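PDB 5LHA: omega transaminase, which probably catalyses pyridoxal-phosphate-dependent transfer of amino groups from amines to keto acids, as a fold-type I, class-III omega transaminase. Local coordinates for residues T130-S142 with A314-H327. Sequence-based numbering, arbitrary orientation.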
ATOM      1  N   THR A 130     -18.195  -3.658   5.190  1.00 22.62           N
ATOM      2  CA  THR A 130     -18.524  -5.070   5.037  1.00 21.84           C
ATOM      3  C   THR A 130     -18.559  -5.484   3.568  1.00 22.65           C
ATOM      4  O   THR A 130     -18.044  -6.547   3.201  1.00 21.97           O
ATOM      5  CB  THR A 130     -19.871  -5.336   5.711  1.00 20.98           C
ATOM      6  OG1 THR A 130     -19.767  -4.995   7.097  1.00 18.02           O
ATOM      7  CG2 THR A 130     -20.272  -6.802   5.595  1.00 20.67           C
ATOM      8  N   ALA A 131     -19.150  -4.651   2.709  1.00 23.23           N
ATOM      9  CA  ALA A 131     -19.215  -4.974   1.286  1.00 23.37           C
ATOM     10  C   ALA A 131     -17.828  -5.087   0.669  1.00 22.33           C
ATOM     11  O   ALA A 131     -17.612  -5.908  -0.228  1.00 21.71           O
ATOM     12  CB  ALA A 131     -20.034  -3.919   0.540  1.00 23.46           C
ATOM     13  N   LEU A 132     -16.885  -4.247   1.109  1.00 23.41           N
ATOM     14  CA  LEU A 132     -15.539  -4.277   0.537  1.00 22.45           C
ATOM     15  C   LEU A 132     -14.784  -5.540   0.927  1.00 20.83           C
ATOM     16  O   LEU A 132     -14.233  -6.224   0.068  1.00 20.60           O
ATOM     17  CB  LEU A 132     -14.761  -3.039   0.975  1.00 22.78           C
ATOM     18  CG  LEU A 132     -15.374  -1.737   0.467  1.00 23.77           C
ATOM     19  CD1 LEU A 132     -14.632  -0.526   1.011  1.00 22.31           C
ATOM     20  CD2 LEU A 132     -15.396  -1.730  -1.068  1.00 24.37           C
ATOM     21  N   LYS A 133     -14.747  -5.864   2.219  1.00 23.45           N
ATOM     22  CA  LYS A 133     -14.007  -7.036   2.689  1.00 22.42           C
ATOM     23  C   LYS A 133     -14.641  -8.339   2.205  1.00 23.94           C
ATOM     24  O   LYS A 133     -13.931  -9.301   1.888  1.00 21.44           O
ATOM     25  CB  LYS A 133     -13.951  -7.024   4.216  1.00 21.89           C
ATOM     26  CG  LYS A 133     -13.041  -5.968   4.810  1.00 20.87           C
ATOM     27  CD  LYS A 133     -13.040  -6.041   6.335  1.00 20.26           C
ATOM     28  CE  LYS A 133     -12.349  -7.288   6.850  1.00 20.00           C
ATOM     29  NZ  LYS A 133     -12.758  -7.609   8.254  1.00 18.85           N
ATOM     30  N   MET A 134     -15.975  -8.401   2.156  1.00 26.17           N
ATOM     31  CA  MET A 134     -16.634  -9.630   1.720  1.00 26.71           C
ATOM     32  C   MET A 134     -16.557  -9.806   0.213  1.00 29.17           C
ATOM     33  O   MET A 134     -16.554 -10.942  -0.270  1.00 31.64           O
ATOM     34  CB  MET A 134     -18.102  -9.643   2.152  1.00 27.07           C
ATOM     35  CG  MET A 134     -18.310  -9.671   3.655  1.00 29.02           C
ATOM     36  SD  MET A 134     -17.348 -10.929   4.516  1.00 24.17           S
ATOM     37  CE  MET A 134     -18.067 -12.403   3.792  1.00 25.39           C
ATOM     38  N   ALA A 135     -16.508  -8.706  -0.542  1.00 30.20           N
ATOM     39  CA  ALA A 135     -16.209  -8.802  -1.969  1.00 32.10           C
ATOM     40  C   ALA A 135     -14.846  -9.447  -2.189  1.00 32.17           C
ATOM     41  O   ALA A 135     -14.686 -10.293  -3.077  1.00 32.93           O
ATOM     42  CB  ALA A 135     -16.268  -7.418  -2.622  1.00 30.78           C
ATOM     43  N   ARG A 136     -13.855  -9.054  -1.381  1.00 31.36           N
ATOM     44  CA  ARG A 136     -12.552  -9.713  -1.404  1.00 31.46           C
ATOM     45  C   ARG A 136     -12.678 -11.202  -1.109  1.00 31.22           C
ATOM     46  O   ARG A 136     -12.020 -12.023  -1.757  1.00 31.06           O
ATOM     47  CB  ARG A 136     -11.600  -9.058  -0.395  1.00 31.90           C
ATOM     48  CG  ARG A 136     -11.178  -7.617  -0.708  1.00 32.95           C
ATOM     49  CD  ARG A 136      -9.959  -7.603  -1.613  1.00 32.61           C
ATOM     50  NE  ARG A 136      -9.403  -6.265  -1.841  1.00 31.50           N
ATOM     51  CZ  ARG A 136      -8.372  -5.734  -1.193  1.00 28.64           C
ATOM     52  NH1 ARG A 136      -7.730  -6.401  -0.243  1.00 28.96           N
ATOM     53  NH2 ARG A 136      -7.977  -4.517  -1.517  1.00 26.68           N
ATOM     54  N   GLN A 137     -13.513 -11.573  -0.131  1.00 31.34           N
ATOM     55  CA  GLN A 137     -13.648 -12.986   0.223  1.00 30.44           C
ATOM     56  C   GLN A 137     -14.322 -13.791  -0.881  1.00 28.72           C
ATOM     57  O   GLN A 137     -13.907 -14.916  -1.166  1.00 27.98           O
ATOM     58  CB  GLN A 137     -14.430 -13.142   1.532  1.00 30.84           C
ATOM     59  CG  GLN A 137     -14.642 -14.601   1.905  1.00 30.89           C
ATOM     60  CD  GLN A 137     -14.952 -14.816   3.366  1.00 28.89           C
ATOM     61  OE1 GLN A 137     -14.833 -13.906   4.184  1.00 26.44           O
ATOM     62  NE2 GLN A 137     -15.353 -16.039   3.703  1.00 30.13           N
ATOM     63  N   TYR A 138     -15.344 -13.224  -1.527  1.00 30.17           N
ATOM     64  CA  TYR A 138     -16.010 -13.895  -2.641  1.00 29.20           C
ATOM     65  C   TYR A 138     -15.014 -14.367  -3.690  1.00 26.78           C
ATOM     66  O   TYR A 138     -15.081 -15.509  -4.154  1.00 29.75           O
ATOM     67  CB  TYR A 138     -17.039 -12.963  -3.291  1.00 30.59           C
ATOM     68  CG  TYR A 138     -17.503 -13.439  -4.655  1.00 31.71           C
ATOM     69  CD1 TYR A 138     -18.405 -14.489  -4.771  1.00 31.60           C
ATOM     70  CD2 TYR A 138     -17.026 -12.861  -5.827  1.00 31.44           C
ATOM     71  CE1 TYR A 138     -18.840 -14.935  -6.016  1.00 29.08           C
ATOM     72  CE2 TYR A 138     -17.451 -13.315  -7.083  1.00 29.90           C
ATOM     73  CZ  TYR A 138     -18.358 -14.353  -7.160  1.00 28.06           C
ATOM     74  OH  TYR A 138     -18.802 -14.817  -8.371  1.00 27.45           O
ATOM     75  N   TRP A 139     -14.106 -13.483  -4.110  1.00 24.65           N
ATOM     76  CA  TRP A 139     -13.153 -13.850  -5.153  1.00 26.20           C
ATOM     77  C   TRP A 139     -12.163 -14.904  -4.668  1.00 27.68           C
ATOM     78  O   TRP A 139     -11.780 -15.799  -5.436  1.00 29.20           O
ATOM     79  CB  TRP A 139     -12.435 -12.607  -5.666  1.00 25.20           C
ATOM     80  CG  TRP A 139     -13.333 -11.747  -6.502  1.00 24.97           C
ATOM     81  CD1 TRP A 139     -13.802 -10.497  -6.188  1.00 24.84           C
ATOM     82  CD2 TRP A 139     -13.868 -12.060  -7.793  1.00 23.95           C
ATOM     83  NE1 TRP A 139     -14.607 -10.024  -7.200  1.00 24.52           N
ATOM     84  CE2 TRP A 139     -14.659 -10.962  -8.197  1.00 22.78           C
ATOM     85  CE3 TRP A 139     -13.755 -13.160  -8.646  1.00 20.65           C
ATOM     86  CZ2 TRP A 139     -15.325 -10.932  -9.417  1.00 21.71           C
ATOM     87  CZ3 TRP A 139     -14.422 -13.129  -9.854  1.00 22.42           C
ATOM     88  CH2 TRP A 139     -15.193 -12.019 -10.232  1.00 20.89           C
ATOM     89  N   ILE A 140     -11.740 -14.823  -3.403  1.00 25.69           N
ATOM     90  CA  ILE A 140     -10.837 -15.839  -2.866  1.00 25.48           C
ATOM     91  C   ILE A 140     -11.520 -17.200  -2.848  1.00 29.32           C
ATOM     92  O   ILE A 140     -10.924 -18.214  -3.229  1.00 33.21           O
ATOM     93  CB  ILE A 140     -10.324 -15.429  -1.472  1.00 24.65           C
ATOM     94  CG1 ILE A 140      -9.318 -14.284  -1.592  1.00 22.91           C
ATOM     95  CG2 ILE A 140      -9.683 -16.602  -0.759  1.00 24.34           C
ATOM     96  CD1 ILE A 140      -9.019 -13.616  -0.281  1.00 18.85           C
ATOM     97  N   ALA A 141     -12.786 -17.248  -2.416  1.00 29.57           N
ATOM     98  CA  ALA A 141     -13.519 -18.508  -2.444  1.00 29.79           C
ATOM     99  C   ALA A 141     -13.744 -18.995  -3.869  1.00 32.40           C
ATOM    100  O   ALA A 141     -13.783 -20.208  -4.109  1.00 34.81           O
ATOM    101  CB  ALA A 141     -14.858 -18.357  -1.725  1.00 29.03           C
ATOM    102  N   SER A 142     -13.854 -18.083  -4.827  1.00 31.69           N
ATOM    103  CA  SER A 142     -14.002 -18.477  -6.217  1.00 34.21           C
ATOM    104  C   SER A 142     -12.676 -18.811  -6.873  1.00 36.28           C
ATOM    105  O   SER A 142     -12.652 -19.074  -8.081  1.00 38.20           O
ATOM    106  CB  SER A 142     -14.719 -17.380  -7.005  1.00 35.35           C
ATOM    107  OG  SER A 142     -15.987 -17.111  -6.438  1.00 35.98           O
ATOM    108  N   ALA A 314     -20.866 -19.045  -3.702  1.00 32.42           N
ATOM    109  CA  ALA A 314     -19.417 -19.181  -3.809  1.00 32.69           C
ATOM    110  C   ALA A 314     -18.762 -19.231  -2.439  1.00 32.35           C
ATOM    111  O   ALA A 314     -17.837 -20.021  -2.208  1.00 32.42           O
ATOM    112  CB  ALA A 314     -18.837 -18.029  -4.624  1.00 32.21           C
ATOM    113  N   ILE A 315     -19.205 -18.366  -1.531  1.00 32.23           N
ATOM    114  CA  ILE A 315     -18.590 -18.292  -0.215  1.00 30.97           C
ATOM    115  C   ILE A 315     -18.954 -19.522   0.607  1.00 30.45           C
ATOM    116  O   ILE A 315     -18.093 -20.127   1.256  1.00 30.02           O
ATOM    117  CB  ILE A 315     -18.997 -16.978   0.480  1.00 30.17           C
ATOM    118  CG1 ILE A 315     -18.407 -15.798  -0.300  1.00 28.33           C
ATOM    119  CG2 ILE A 315     -18.495 -16.948   1.915  1.00 27.98           C
ATOM    120  CD1 ILE A 315     -18.692 -14.458   0.280  1.00 29.07           C
ATOM    121  N   GLU A 316     -20.235 -19.912   0.591  1.00 29.46           N
ATOM    122  CA  GLU A 316     -20.644 -21.089   1.347  1.00 32.32           C
ATOM    123  C   GLU A 316     -20.091 -22.393   0.771  1.00 32.84           C
ATOM    124  O   GLU A 316     -19.979 -23.375   1.516  1.00 31.13           O
ATOM    125  CB  GLU A 316     -22.168 -21.158   1.465  1.00 34.61           C
ATOM    126  CG  GLU A 316     -22.772 -20.017   2.270  1.00 35.46           C
ATOM    127  CD  GLU A 316     -24.258 -20.183   2.483  1.00 36.76           C
ATOM    128  OE1 GLU A 316     -24.851 -21.063   1.823  1.00 35.89           O
ATOM    129  OE2 GLU A 316     -24.831 -19.457   3.333  1.00 35.87           O
ATOM    130  N   ASN A 317     -19.746 -22.439  -0.519  1.00 34.78           N
ATOM    131  CA  ASN A 317     -19.060 -23.594  -1.089  1.00 36.19           C
ATOM    132  C   ASN A 317     -17.558 -23.387  -1.198  1.00 36.65           C
ATOM    133  O   ASN A 317     -16.880 -24.202  -1.829  1.00 37.32           O
ATOM    134  CB  ASN A 317     -19.593 -23.956  -2.480  1.00 38.97           C
ATOM    135  CG  ASN A 317     -20.911 -24.699  -2.442  1.00 41.77           C
ATOM    136  OD1 ASN A 317     -21.196 -25.454  -1.510  1.00 41.82           O
ATOM    137  ND2 ASN A 317     -21.701 -24.535  -3.498  1.00 43.89           N
ATOM    138  N   GLY A 318     -17.018 -22.325  -0.607  1.00 37.67           N
ATOM    139  CA  GLY A 318     -15.594 -22.089  -0.718  1.00 37.21           C
ATOM    140  C   GLY A 318     -14.795 -23.191  -0.052  1.00 38.78           C
ATOM    141  O   GLY A 318     -15.210 -23.780   0.947  1.00 37.14           O
ATOM    142  N   GLN A 319     -13.640 -23.475  -0.634  1.00 43.00           N
ATOM    143  CA  GLN A 319     -12.798 -24.555  -0.155  1.00 48.08           C
ATOM    144  C   GLN A 319     -11.962 -24.096   1.032  1.00 52.45           C
ATOM    145  O   GLN A 319     -11.526 -22.943   1.103  1.00 54.60           O
ATOM    146  CB  GLN A 319     -11.885 -25.060  -1.273  1.00 48.06           C
ATOM    147  CG  GLN A 319     -11.507 -26.523  -1.157  1.00 48.05           C
ATOM    148  CD  GLN A 319     -12.487 -27.427  -1.887  1.00 47.60           C
ATOM    149  OE1 GLN A 319     -12.721 -27.265  -3.087  1.00 46.71           O
ATOM    150  NE2 GLN A 319     -13.076 -28.376  -1.162  1.00 48.41           N
ATOM    151  N   GLY A 320     -11.751 -25.015   1.970  1.00 54.26           N
ATOM    152  CA  GLY A 320     -10.855 -24.750   3.088  1.00 54.12           C
ATOM    153  C   GLY A 320     -11.280 -23.547   3.901  1.00 52.06           C
ATOM    154  O   GLY A 320     -12.440 -23.408   4.304  1.00 53.20           O
ATOM    155  N   PHE A 321     -10.321 -22.671   4.188  1.00 46.39           N
ATOM    156  CA  PHE A 321     -10.650 -21.542   5.042  1.00 40.67           C
ATOM    157  C   PHE A 321     -11.526 -20.513   4.344  1.00 36.52           C
ATOM    158  O   PHE A 321     -12.130 -19.682   5.026  1.00 36.80           O
ATOM    159  CB  PHE A 321      -9.374 -20.880   5.549  1.00 38.06           C
ATOM    160  CG  PHE A 321      -9.564 -20.139   6.822  1.00 33.83           C
ATOM    161  CD1 PHE A 321      -9.528 -20.814   8.027  1.00 31.02           C
ATOM    162  CD2 PHE A 321      -9.793 -18.776   6.824  1.00 33.23           C
ATOM    163  CE1 PHE A 321      -9.707 -20.150   9.216  1.00 28.25           C
ATOM    164  CE2 PHE A 321      -9.979 -18.100   8.018  1.00 32.05           C
ATOM    165  CZ  PHE A 321      -9.935 -18.793   9.217  1.00 29.39           C
ATOM    166  N   SER A 322     -11.658 -20.584   3.018  1.00 33.99           N
ATOM    167  CA  SER A 322     -12.388 -19.563   2.274  1.00 31.99           C
ATOM    168  C   SER A 322     -13.883 -19.556   2.569  1.00 32.82           C
ATOM    169  O   SER A 322     -14.561 -18.595   2.186  1.00 32.79           O
ATOM    170  CB  SER A 322     -12.170 -19.737   0.770  1.00 29.75           C
ATOM    171  OG  SER A 322     -12.812 -20.901   0.286  1.00 29.18           O
ATOM    172  N   HIS A 323     -14.418 -20.587   3.226  1.00 33.55           N
ATOM    173  CA  HIS A 323     -15.809 -20.567   3.670  1.00 32.08           C
ATOM    174  C   HIS A 323     -15.948 -20.096   5.113  1.00 30.71           C
ATOM    175  O   HIS A 323     -17.064 -20.112   5.647  1.00 30.08           O
ATOM    176  CB  HIS A 323     -16.469 -21.945   3.511  1.00 33.56           C
ATOM    177  CG  HIS A 323     -15.811 -23.037   4.299  1.00 35.61           C
ATOM    178  ND1 HIS A 323     -15.295 -24.169   3.709  1.00 36.79           N
ATOM    179  CD2 HIS A 323     -15.566 -23.161   5.627  1.00 36.25           C
ATOM    180  CE1 HIS A 323     -14.787 -24.958   4.640  1.00 36.66           C
ATOM    181  NE2 HIS A 323     -14.928 -24.364   5.811  1.00 35.90           N
ATOM    182  N   MET A 324     -14.838 -19.720   5.755  1.00 29.83           N
ATOM    183  CA  MET A 324     -14.850 -19.116   7.081  1.00 29.35           C
ATOM    184  C   MET A 324     -15.131 -17.620   6.968  1.00 29.44           C
ATOM    185  O   MET A 324     -14.356 -16.881   6.353  1.00 30.00           O
ATOM    186  CB  MET A 324     -13.513 -19.355   7.781  1.00 28.42           C
ATOM    187  CG  MET A 324     -13.162 -20.811   7.969  1.00 29.82           C
ATOM    188  SD  MET A 324     -14.317 -21.684   9.037  1.00 31.86           S
ATOM    189  CE  MET A 324     -13.846 -21.028  10.638  1.00 27.79           C
ATOM    190  N   ILE A 325     -16.229 -17.169   7.562  1.00 28.30           N
ATOM    191  CA  ILE A 325     -16.612 -15.758   7.527  1.00 29.59           C
ATOM    192  C   ILE A 325     -16.181 -15.163   8.865  1.00 27.83           C
ATOM    193  O   ILE A 325     -16.902 -15.226   9.862  1.00 27.69           O
ATOM    194  CB  ILE A 325     -18.104 -15.581   7.253  1.00 30.59           C
ATOM    195  CG1 ILE A 325     -18.454 -16.151   5.875  1.00 29.01           C
ATOM    196  CG2 ILE A 325     -18.507 -14.111   7.359  1.00 32.10           C
ATOM    197  CD1 ILE A 325     -19.916 -16.058   5.555  1.00 29.12           C
ATOM    198  N   MET A 326     -14.982 -14.580   8.890  0.50 26.10           N
ATOM    199  CA  MET A 326     -14.398 -14.024  10.111  0.50 28.46           C
ATOM    200  C   MET A 326     -14.639 -12.525  10.230  0.50 25.82           C
ATOM    201  O   MET A 326     -13.776 -11.776  10.704  0.50 26.34           O
ATOM    202  CB  MET A 326     -12.904 -14.332  10.175  0.50 25.93           C
ATOM    203  CG  MET A 326     -12.573 -15.810  10.319  0.50 27.63           C
ATOM    204  SD  MET A 326     -13.488 -16.601  11.657  0.50 26.85           S
ATOM    205  CE  MET A 326     -14.639 -17.590  10.719  0.50 27.84           C
ATOM    206  N   HIS A 327     -15.812 -12.062   9.809  1.00 28.15           N
ATOM    207  CA  HIS A 327     -16.140 -10.647   9.817  1.00 25.65           C
ATOM    208  C   HIS A 327     -17.519 -10.447  10.433  1.00 27.18           C
ATOM    209  O   HIS A 327     -18.465 -11.175  10.106  1.00 27.86           O
ATOM    210  CB  HIS A 327     -16.115 -10.072   8.401  1.00 23.84           C
ATOM    211  CG  HIS A 327     -16.483  -8.624   8.337  1.00 25.17           C
ATOM    212  ND1 HIS A 327     -15.606  -7.624   8.688  1.00 23.97           N
ATOM    213  CD2 HIS A 327     -17.641  -8.010   7.999  1.00 25.63           C
ATOM    214  CE1 HIS A 327     -16.201  -6.454   8.552  1.00 25.00           C
ATOM    215  NE2 HIS A 327     -17.439  -6.661   8.143  1.00 24.72           N
TER
HETATM  216  O   HOH W   1     -12.744 -22.569  -2.942  1.00 14.80           O
HETATM  217  O   HOH W   2     -16.168 -21.751  -3.782  1.00 28.54           O
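The backbones of Ala141 and Gly318 come closest, CA to CA 4.5 Å, where the end of helix 124-141 meets the turn after helix 309-316; at Thr130 and His327 the CA atoms stand 7.7 Å apart. Gly318 CA packs on Ala141 CB, with Ser322 CB 3.7 Å from Ala141 CA. Two waters on Ala141 O finish this end, one passing to Gln319 N, the other to Ala314 O. Midway, the extended Gln137, its CG swung opposite the backbone N (chi1 178°), spends both amide hydrogens on main chain: NE2 donates to Ser322 O at 3.1 Å and to Met324 O at 3.0 Å, approaching each from above the carbonyl plane. The bent Met134 puts CE against Ile325 CG2 (4.0 Å) and Ile315 CD1, while Ala314 CB meets the Tyr138 ring obliquely. His327 is gripped through both ring nitrogens: NE2 donates in plane to Thr130 OG1 at 3.0 Å, and Lys133 NZ donates to ND1 at 2.9 Å, 27° out of the ring plane. A leucine in its place would probably leave the Lys133 ammonium without its ring acceptor and Thr130 OG1 without this donor. Thr130 OG1 also bonds Asp126 O of its own chain, and Lys133 NZ bonds Val160 O of the second subunit. The His327 side chain lies about 9 Å from a bound PMP. Helix 124-141, directly after pocket residues Gly123 to Ser125, packs on the central seven-stranded sheet of the fold-type I domain, Ala131 and Met134 touching strands 260-264 and 303-308 respectively, whereas Met324 and Ile325 continue an antiparallel ladder into the second subunit.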